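Local coordinates for stringent starvation protein B (Caulobacter vibrioides, PDB 2QAS) that probably acts as a proteolytic adaptor that brings ssrA-tagged substrates to the unfoldase ClpX, at residues S104-Y107 with A108-T111. Sequence-based numbering, arbitrary orientation.
Sequences SVPY and AALT
Val105 turns CG1 away from its own backbone N (chi1 -179°), which brings that methyl against Ala109 CB and Leu110 CD1, while Tyr107 CG lies opposite the carbonyl carbon and beside the backbone N (chi1 -60°). The backbone between them makes two overlapping beta turns, 106-109 and 107-110, each closed by an i to i+3 bond, that carry the chain from strand 99-106 of one antiparallel sheet to strand 110-115 of the other within the SspB fold. Ala109 N donates to Pro106 O at 3.0 Å, and Leu110 N follows with a longer bond of 3.2 Å to Tyr107 O. Both are bent, with N-H...O angles near 145°.

Around these turns the side chains pack locally. Val105 and Leu110 cross at about a right angle, CG1 of Val105 lying 3.8 Å from CD1 of Leu110. The same CD1 methyl sits 3.5 Å from Pro106 O. The methyl of Ala109 lies against the proline ring, its CB 3.9 Å from Pro106 CD. Phe90 of strand 89-96 touches both Val105 and Leu110, and Leu110 is also packed by Ile49 of strand 47-52 and Val28 of helix 16-35, so that both sheets and the long helix meet on this one buried side chain. The OH of Tyr107 is hydrogen-bonded to Gly86 O, and its side chain touches Lys29 and Leu32 of the same helix, which thus borders both ends of the Tyr107-Leu110 pair. Between these two residues, the other Leu110 methyl, CD2, comes to the edge of the tyrosine ring, close to its plane and 4.4 Å from Tyr107 CD2.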
loop_
_atom_site.group_PDB
_atom_site.type_symbol
_atom_site.label_atom_id
_atom_site.label_comp_id
_atom_site.label_asym_id
_atom_site.label_seq_id
_atom_site.Cartn_x
_atom_site.Cartn_y
_atom_site.Cartn_z
ATOM N N SER A 104 -7.289 -8.427 -19.809
ATOM C CA SER A 104 -6.058 -8.169 -19.087
ATOM C C SER A 104 -6.160 -6.743 -18.601
ATOM O O SER A 104 -6.388 -5.830 -19.391
ATOM C CB SER A 104 -4.843 -8.336 -19.988
ATOM O OG SER A 104 -4.427 -9.685 -19.964
ATOM N N VAL A 105 -6.008 -6.556 -17.298
ATOM C CA VAL A 105 -6.109 -5.224 -16.726
ATOM C C VAL A 105 -4.945 -4.911 -15.800
ATOM O O VAL A 105 -4.637 -5.685 -14.892
ATOM C CB VAL A 105 -7.430 -5.074 -15.940
ATOM C CG1 VAL A 105 -7.537 -3.674 -15.356
ATOM C CG2 VAL A 105 -8.606 -5.378 -16.857
ATOM N N PRO A 106 -4.261 -3.777 -16.033
ATOM C CA PRO A 106 -3.137 -3.438 -15.156
ATOM C C PRO A 106 -3.721 -2.863 -13.876
ATOM O O PRO A 106 -4.817 -2.297 -13.889
ATOM C CB PRO A 106 -2.370 -2.380 -15.958
ATOM C CG PRO A 106 -2.773 -2.636 -17.376
ATOM C CD PRO A 106 -4.244 -2.932 -17.239
ATOM N N TYR A 107 -3.016 -3.013 -12.764
ATOM C CA TYR A 107 -3.532 -2.452 -11.530
ATOM C C TYR A 107 -3.549 -0.932 -11.643
ATOM O O TYR A 107 -4.317 -0.257 -10.963
ATOM C CB TYR A 107 -2.690 -2.922 -10.353
ATOM C CG TYR A 107 -2.716 -4.425 -10.239
ATOM C CD1 TYR A 107 -1.589 -5.185 -10.528
ATOM C CD2 TYR A 107 -3.896 -5.096 -9.903
ATOM C CE1 TYR A 107 -1.631 -6.580 -10.489
ATOM C CE2 TYR A 107 -3.950 -6.486 -9.862
ATOM C CZ TYR A 107 -2.816 -7.223 -10.158
ATOM O OH TYR A 107 -2.860 -8.597 -10.143
ATOM N N ALA A 108 -2.718 -0.405 -12.537
ATOM C CA ALA A 108 -2.637 1.030 -12.763
ATOM C C ALA A 108 -3.926 1.561 -13.397
ATOM O O ALA A 108 -4.294 2.723 -13.207
ATOM C CB ALA A 108 -1.455 1.344 -13.661
ATOM N N ALA A 109 -4.618 0.711 -14.149
ATOM C CA ALA A 109 -5.848 1.135 -14.805
ATOM C C ALA A 109 -7.030 1.224 -13.841
ATOM O O ALA A 109 -8.021 1.879 -14.138
ATOM C CB ALA A 109 -6.166 0.196 -15.945
ATOM N N LEU A 110 -6.916 0.581 -12.684
ATOM C CA LEU A 110 -7.990 0.585 -11.698
ATOM C C LEU A 110 -8.411 1.958 -11.216
ATOM O O LEU A 110 -7.581 2.850 -11.046
ATOM C CB LEU A 110 -7.591 -0.248 -10.486
ATOM C CG LEU A 110 -7.998 -1.716 -10.520
ATOM C CD1 LEU A 110 -7.598 -2.355 -11.837
ATOM C CD2 LEU A 110 -7.336 -2.411 -9.353
ATOM N N THR A 111 -9.712 2.121 -10.988
ATOM C CA THR A 111 -10.231 3.383 -10.493
ATOM C C THR A 111 -11.172 3.141 -9.317
ATOM O O THR A 111 -11.480 4.055 -8.559
ATOM C CB THR A 111 -10.979 4.177 -11.590
ATOM O OG1 THR A 111 -12.216 3.535 -11.896
ATOM C CG2 THR A 111 -10.141 4.260 -12.854
#